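Local coordinates for protein putative esterase (Bacteroides intestinalis DSM 17393, PDB 5VOL) that acts as a ferulic acid esterase of carbohydrate esterase family 1, probably releasing ferulate from arabinoxylan, and binds calcium, at residues M53-P58 and H252-W257; K197-A202 and Y233-N238. All coordinates share one frame; numbering follows the deposited sequence.

Interaction 1 (M53-P58 and H252-W257); sequences MWETNP and HDWEYW. With IPA (isopropyl alcohol), chain T.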
loop_
_atom_site.group_PDB
_atom_site.type_symbol
_atom_site.label_atom_id
_atom_site.label_comp_id
_atom_site.label_asym_id
_atom_site.label_seq_id
_atom_site.Cartn_x
_atom_site.Cartn_y
_atom_site.Cartn_z
ATOM N N MET C 53 21.692 3.317 17.439
ATOM C CA MET C 53 22.499 3.078 18.645
ATOM C C MET C 53 22.471 1.596 19.035
ATOM O O MET C 53 21.476 0.909 18.786
ATOM C CB MET C 53 21.994 3.946 19.794
ATOM C CG MET C 53 22.957 4.037 20.990
ATOM S SD MET C 53 22.312 5.145 22.263
ATOM C CE MET C 53 21.023 4.130 22.973
ATOM N N TRP C 54 23.570 1.116 19.618
ATOM C CA TRP C 54 23.749 -0.287 20.019
ATOM C C TRP C 54 24.060 -1.219 18.849
ATOM O O TRP C 54 24.598 -2.308 19.048
ATOM C CB TRP C 54 22.509 -0.830 20.728
ATOM C CG TRP C 54 22.216 -0.324 22.100
ATOM C CD1 TRP C 54 21.360 0.695 22.439
ATOM C CD2 TRP C 54 22.711 -0.863 23.341
ATOM N NE1 TRP C 54 21.313 0.832 23.813
ATOM C CE2 TRP C 54 22.132 -0.110 24.385
ATOM C CE3 TRP C 54 23.595 -1.900 23.664
ATOM C CZ2 TRP C 54 22.414 -0.362 25.736
ATOM C CZ3 TRP C 54 23.873 -2.148 25.001
ATOM C CH2 TRP C 54 23.284 -1.382 26.020
ATOM N N GLU C 55 23.699 -0.807 17.636
ATOM C CA GLU C 55 23.856 -1.649 16.449
ATOM C C GLU C 55 25.240 -1.511 15.812
ATOM O O GLU C 55 25.985 -0.596 16.131
ATOM C CB GLU C 55 22.763 -1.301 15.412
ATOM C CG GLU C 55 21.355 -1.608 15.921
ATOM C CD GLU C 55 20.241 -1.208 14.951
ATOM O OE1 GLU C 55 20.475 -0.390 14.029
ATOM O OE2 GLU C 55 19.119 -1.715 15.129
ATOM N N THR C 56 25.572 -2.430 14.913
ATOM C CA THR C 56 26.774 -2.309 14.110
ATOM C C THR C 56 26.430 -2.436 12.616
ATOM O O THR C 56 25.260 -2.605 12.248
ATOM C CB THR C 56 27.830 -3.363 14.528
ATOM O OG1 THR C 56 27.288 -4.677 14.405
ATOM C CG2 THR C 56 28.237 -3.152 15.991
ATOM N N ASN C 57 27.455 -2.371 11.769
ATOM C CA ASN C 57 27.281 -2.221 10.317
ATOM C C ASN C 57 26.436 -3.276 9.590
ATOM O O ASN C 57 25.817 -2.948 8.586
ATOM C CB ASN C 57 28.663 -2.146 9.639
ATOM C CG ASN C 57 29.597 -3.249 10.096
ATOM O OD1 ASN C 57 30.059 -3.250 11.244
ATOM N ND2 ASN C 57 29.875 -4.204 9.210
ATOM N N PRO C 58 26.409 -4.538 10.067
ATOM C CA PRO C 58 25.728 -5.565 9.264
ATOM C C PRO C 58 24.201 -5.588 9.375
ATOM O O PRO C 58 23.580 -6.389 8.677
ATOM C CB PRO C 58 26.281 -6.887 9.820
ATOM C CG PRO C 58 27.439 -6.497 10.742
ATOM C CD PRO C 58 27.093 -5.127 11.229
ATOM N N HIS C 252 9.456 1.817 17.311
ATOM C CA HIS C 252 10.891 1.893 17.099
ATOM C C HIS C 252 11.375 0.485 16.819
ATOM O O HIS C 252 12.025 -0.123 17.666
ATOM C CB HIS C 252 11.592 2.477 18.345
ATOM C CG HIS C 252 12.809 3.294 18.043
ATOM N ND1 HIS C 252 12.754 4.488 17.359
ATOM C CD2 HIS C 252 14.116 3.104 18.363
ATOM C CE1 HIS C 252 13.972 4.988 17.249
ATOM N NE2 HIS C 252 14.813 4.170 17.863
ATOM N N ASP C 253 11.066 -0.046 15.639
ATOM C CA ASP C 253 11.349 -1.454 15.388
ATOM C C ASP C 253 11.720 -1.732 13.939
ATOM O O ASP C 253 11.524 -0.886 13.060
ATOM C CB ASP C 253 10.148 -2.313 15.808
ATOM C CG ASP C 253 8.875 -1.939 15.060
ATOM O OD1 ASP C 253 8.861 -2.086 13.823
ATOM O OD2 ASP C 253 7.894 -1.499 15.702
ATOM N N TRP C 254 12.255 -2.925 13.695
ATOM C CA TRP C 254 12.801 -3.244 12.381
ATOM C C TRP C 254 11.743 -3.503 11.313
ATOM O O TRP C 254 12.035 -3.386 10.119
ATOM C CB TRP C 254 13.772 -4.429 12.481
ATOM C CG TRP C 254 15.144 -3.878 12.672
ATOM C CD1 TRP C 254 15.820 -3.737 13.854
ATOM C CD2 TRP C 254 15.982 -3.295 11.658
ATOM N NE1 TRP C 254 17.038 -3.132 13.633
ATOM C CE2 TRP C 254 17.157 -2.848 12.293
ATOM C CE3 TRP C 254 15.854 -3.125 10.267
ATOM C CZ2 TRP C 254 18.205 -2.243 11.591
ATOM C CZ3 TRP C 254 16.893 -2.526 9.568
ATOM C CH2 TRP C 254 18.058 -2.090 10.236
ATOM N N GLU C 255 10.511 -3.809 11.704
ATOM C CA GLU C 255 9.470 -3.862 10.680
ATOM C C GLU C 255 9.260 -2.465 10.118
ATOM O O GLU C 255 9.011 -2.303 8.927
ATOM C CB GLU C 255 8.150 -4.426 11.223
ATOM C CG GLU C 255 8.122 -5.944 11.314
ATOM C CD GLU C 255 8.329 -6.630 9.972
ATOM O OE1 GLU C 255 7.434 -6.549 9.090
ATOM O OE2 GLU C 255 9.401 -7.254 9.781
ATOM N N TYR C 256 9.363 -1.449 10.969
ATOM C CA TYR C 256 9.231 -0.079 10.497
ATOM C C TYR C 256 10.373 0.311 9.538
ATOM O O TYR C 256 10.154 1.009 8.557
ATOM C CB TYR C 256 9.189 0.914 11.669
ATOM C CG TYR C 256 8.486 2.196 11.289
ATOM C CD1 TYR C 256 7.090 2.281 11.332
ATOM C CD2 TYR C 256 9.198 3.307 10.847
ATOM C CE1 TYR C 256 6.423 3.449 10.960
ATOM C CE2 TYR C 256 8.532 4.482 10.468
ATOM C CZ TYR C 256 7.146 4.541 10.529
ATOM O OH TYR C 256 6.468 5.692 10.170
ATOM N N TRP C 257 11.583 -0.149 9.829
ATOM C CA TRP C 257 12.770 0.321 9.111
ATOM C C TRP C 257 12.952 -0.478 7.830
ATOM O O TRP C 257 13.316 0.075 6.800
ATOM C CB TRP C 257 14.009 0.241 10.025
ATOM C CG TRP C 257 13.818 1.126 11.223
ATOM C CD1 TRP C 257 13.205 2.352 11.239
ATOM C CD2 TRP C 257 14.160 0.835 12.589
ATOM N NE1 TRP C 257 13.155 2.837 12.523
ATOM C CE2 TRP C 257 13.735 1.929 13.369
ATOM C CE3 TRP C 257 14.783 -0.240 13.224
ATOM C CZ2 TRP C 257 13.919 1.980 14.761
ATOM C CZ3 TRP C 257 14.972 -0.186 14.611
ATOM C CH2 TRP C 257 14.542 0.913 15.355
HETATM C C1 IPA T . 18.202 0.933 19.285
HETATM C C2 IPA T . 17.787 -0.087 18.225
HETATM C C3 IPA T . 16.433 -0.735 18.530
HETATM O O2 IPA T . 17.764 0.571 16.966
#

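Interaction 2 (K197-A202 and Y233-N238); sequences KYVMEA and YQAMRN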
loop_
_atom_site.group_PDB
_atom_site.type_symbol
_atom_site.label_atom_id
_atom_site.label_comp_id
_atom_site.label_asym_id
_atom_site.label_seq_id
_atom_site.Cartn_x
_atom_site.Cartn_y
_atom_site.Cartn_z
ATOM N N LYS C 197 16.939 22.354 16.420
ATOM C CA LYS C 197 17.525 23.671 16.666
ATOM C C LYS C 197 18.143 24.246 15.402
ATOM O O LYS C 197 18.033 25.443 15.143
ATOM C CB LYS C 197 18.587 23.614 17.777
ATOM C CG LYS C 197 19.341 24.934 17.937
ATOM C CD LYS C 197 20.346 24.925 19.097
ATOM C CE LYS C 197 21.627 24.191 18.727
ATOM N NZ LYS C 197 22.278 24.755 17.488
ATOM N N TYR C 198 18.785 23.388 14.613
ATOM C CA TYR C 198 19.474 23.831 13.410
ATOM C C TYR C 198 18.529 24.544 12.452
ATOM O O TYR C 198 18.898 25.537 11.825
ATOM C CB TYR C 198 20.130 22.655 12.700
ATOM C CG TYR C 198 21.125 23.098 11.664
ATOM C CD1 TYR C 198 20.732 23.361 10.360
ATOM C CD2 TYR C 198 22.461 23.274 11.995
ATOM C CE1 TYR C 198 21.647 23.782 9.411
ATOM C CE2 TYR C 198 23.379 23.687 11.054
ATOM C CZ TYR C 198 22.963 23.944 9.764
ATOM O OH TYR C 198 23.879 24.351 8.822
ATOM N N VAL C 199 17.304 24.036 12.347
ATOM C CA VAL C 199 16.297 24.676 11.505
ATOM C C VAL C 199 15.696 25.892 12.200
ATOM O O VAL C 199 15.525 26.931 11.584
ATOM C CB VAL C 199 15.166 23.692 11.119
ATOM C CG1 VAL C 199 14.117 24.400 10.233
ATOM C CG2 VAL C 199 15.765 22.477 10.409
ATOM N N MET C 200 15.398 25.763 13.488
ATOM C CA MET C 200 14.746 26.837 14.243
ATOM C C MET C 200 15.532 28.142 14.234
ATOM O O MET C 200 14.948 29.218 14.192
ATOM C CB MET C 200 14.529 26.419 15.693
ATOM C CG MET C 200 13.793 25.119 15.873
ATOM S SD MET C 200 12.221 25.401 16.676
ATOM C CE MET C 200 11.322 26.157 15.319
ATOM N N GLU C 201 16.856 28.030 14.285
ATOM C CA GLU C 201 17.729 29.195 14.365
ATOM C C GLU C 201 18.198 29.655 12.990
ATOM O O GLU C 201 19.044 30.536 12.878
ATOM C CB GLU C 201 18.944 28.883 15.250
ATOM C CG GLU C 201 19.926 27.927 14.598
ATOM C CD GLU C 201 20.990 27.417 15.554
ATOM O OE1 GLU C 201 20.913 27.728 16.766
ATOM O OE2 GLU C 201 21.902 26.700 15.084
ATOM N N ALA C 202 17.643 29.067 11.937
ATOM C CA ALA C 202 18.104 29.367 10.582
ATOM C C ALA C 202 17.854 30.821 10.167
ATOM O O ALA C 202 16.782 31.375 10.425
ATOM C CB ALA C 202 17.428 28.426 9.587
ATOM N N TYR C 233 9.647 18.537 11.650
ATOM C CA TYR C 233 8.816 18.785 10.477
ATOM C C TYR C 233 8.148 20.160 10.569
ATOM O O TYR C 233 8.187 20.940 9.618
ATOM C CB TYR C 233 7.749 17.694 10.293
ATOM C CG TYR C 233 6.875 18.000 9.094
ATOM C CD1 TYR C 233 7.436 18.129 7.822
ATOM C CD2 TYR C 233 5.509 18.205 9.235
ATOM C CE1 TYR C 233 6.655 18.437 6.722
ATOM C CE2 TYR C 233 4.717 18.511 8.140
ATOM C CZ TYR C 233 5.298 18.629 6.892
ATOM O OH TYR C 233 4.512 18.938 5.805
ATOM N N GLN C 234 7.539 20.457 11.713
ATOM C CA GLN C 234 6.903 21.754 11.914
ATOM C C GLN C 234 7.889 22.908 11.672
ATOM O O GLN C 234 7.552 23.873 10.978
ATOM C CB GLN C 234 6.287 21.834 13.312
ATOM C CG GLN C 234 5.019 20.970 13.439
ATOM C CD GLN C 234 4.471 20.897 14.849
ATOM O OE1 GLN C 234 5.227 20.899 15.831
ATOM N NE2 GLN C 234 3.142 20.814 14.962
ATOM N N ALA C 235 9.111 22.791 12.191
ATOM C CA ALA C 235 10.134 23.819 11.942
ATOM C C ALA C 235 10.461 23.953 10.449
ATOM O O ALA C 235 10.573 25.060 9.930
ATOM C CB ALA C 235 11.405 23.518 12.730
ATOM N N MET C 236 10.619 22.824 9.764
ATOM C CA MET C 236 10.880 22.833 8.326
ATOM C C MET C 236 9.742 23.522 7.551
ATOM O O MET C 236 9.975 24.453 6.777
ATOM C CB MET C 236 11.065 21.404 7.811
ATOM C CG MET C 236 12.358 20.745 8.259
ATOM S SD MET C 236 13.787 21.358 7.355
ATOM C CE MET C 236 13.734 20.329 5.883
ATOM N N ARG C 237 8.520 23.049 7.768
ATOM C CA ARG C 237 7.344 23.593 7.101
ATOM C C ARG C 237 7.217 25.088 7.382
ATOM O O ARG C 237 7.049 25.885 6.463
ATOM C CB ARG C 237 6.085 22.850 7.558
ATOM C CG ARG C 237 4.817 23.182 6.792
ATOM C CD ARG C 237 3.606 22.768 7.622
ATOM N NE ARG C 237 3.659 23.404 8.937
ATOM C CZ ARG C 237 2.972 23.002 10.000
ATOM N NH1 ARG C 237 2.155 21.961 9.919
ATOM N NH2 ARG C 237 3.101 23.645 11.151
ATOM N N ASN C 238 7.314 25.469 8.654
ATOM C CA ASN C 238 7.181 26.869 9.037
ATOM C C ASN C 238 8.266 27.741 8.432
ATOM O O ASN C 238 8.086 28.949 8.281
ATOM C CB ASN C 238 7.200 27.021 10.557
ATOM C CG ASN C 238 5.980 26.400 11.218
ATOM O OD1 ASN C 238 4.961 26.159 10.566
ATOM N ND2 ASN C 238 6.081 26.132 12.518
#

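Interaction 1 (M53-P58 and H252-W257)
Glu55 OE2 and the indole NE1 of Trp254 meet at 2.9 Å, in the one hydrogen bond that joins these two segments of an alpha/beta-hydrolase fold. The segments flank what is probably the active site: His252, hydrogen-bonded through NE2 to Ser139 OG and through ND1 to Asp223 OD2, has the geometry of a Ser-His-Asp catalytic triad. Both partners contribute length: the CA atoms of Glu55 and Trp254 are 11.9 Å apart, and the side chains reach toward each other from either end. With CG anti to its carbonyl carbon (chi1 -64°) and the chain extended beyond, Glu55 arrives at the edge of the indole, close to the ring plane. Its carboxylate is turned 29° from that plane, the NE1 proton is taken on the syn side but well out of the carboxylate plane, and the N-H...O angle is 151°. A bound isopropyl alcohol, probably from the crystallisation liquor, adds a weak hydrogen bond from its O2 to Glu55 OE2 at 3.2 Å. That O2 lies 3.6 Å from Trp257 CH2, so the hydroxyl touches Glu55 and the rim of the Trp257 indole. Were an alanine here instead of Glu55, Trp254 NE1 would probably lose this acceptor, and its indole one of the contacts that fix its rotation. One shell out, Glu55 OE1 accepts from Gly52 N, which steadies the other carboxylate oxygen. Trp257 stands edge-on between two rings: its CE3 lies 3.5 Å above the plane of Trp254, toward the rim, and its CZ2 lies 3.6 Å over the centre of His252. Trp257 NE1 is hydrogen-bonded to Ser163 OG. Behind this, Asp253 N-caps helix 254-271, its OD1 accepting from Tyr256 N at 3.0 Å, while Asp253 O lies 3.2 Å above the indole plane of Trp257.

Interaction 2 (K197-A202 and Y233-N238)
Val199 and Met200 lie against Ala235 and Met236 where the last turn of helix 195-200 packs on helix 226-238, an example of how a small residue lets two helices come close. The CA atoms of Met200 and Ala235 are just 6.0 Å apart, and no hydrogen bond crosses the interface. The two branches of Val199 divide the work. CG1, set anti to the backbone N (chi1 180°), points over the Ala235 main chain, 3.6 Å from Ala235 O and 3.8 Å from Ala235 CB. CG2 turns to the other partner and meets Met236 SD at 3.8 Å, the valine and methionine side chains crossing at about a right angle. Met236 sets out away from the facing helix, and chi1 and the bend at chi2 bring the sulfur back to the valine, across its line. Met200 is likewise bent: chi2 (-115°, well off a staggered value) and chi3 together carry its CE methyl to 3.7 Å from Ala235 CB. The alanine methyl is thus touched by both Val199 CG1 and Met200 CE. Polar groups keep to the margins. Lys197 NZ forms a salt bridge with Glu201 OE2 at 3.1 Å, one turn on, and the same oxygen has Arg206 as a second partner. Arg237 NH2 gives a hydrogen bond of 3.2 Å to Asn238 OD1, nearly in the guanidinium plane, and also pairs with Asp227 of a third subunit. The contact continues into the fold: Val199 also touches Gln150 of helix 140-151, and Met236 rests on Val241 and Cys243 of the loop leading into strand 244-246. Tyr233, earlier on helix 226-238, stacks on Phe245 of that same strand, which forms one edge of the main sheet within the chain.

From the N terminus, the chain leaves strand 46-50 and enters the loop holding 53-58, which stays open until 252-257 arrives after 193 intervening residues at the start of helix 254-271; interaction 1 therefore closes most of the fold and joins the two sides of the probable active site. Within that long excursion, 197-202 passes by and is met by 233-238 after only 30 residues, so interaction 2 is a local closure contained in the larger one, and the two do not cross. The shorter loop carries helix 204-210, strand 214-218 and the calcium ligands Asp221 and Asp222. The contacts do not touch: the centres of interactions 1 and 2 are about 26 Å apart.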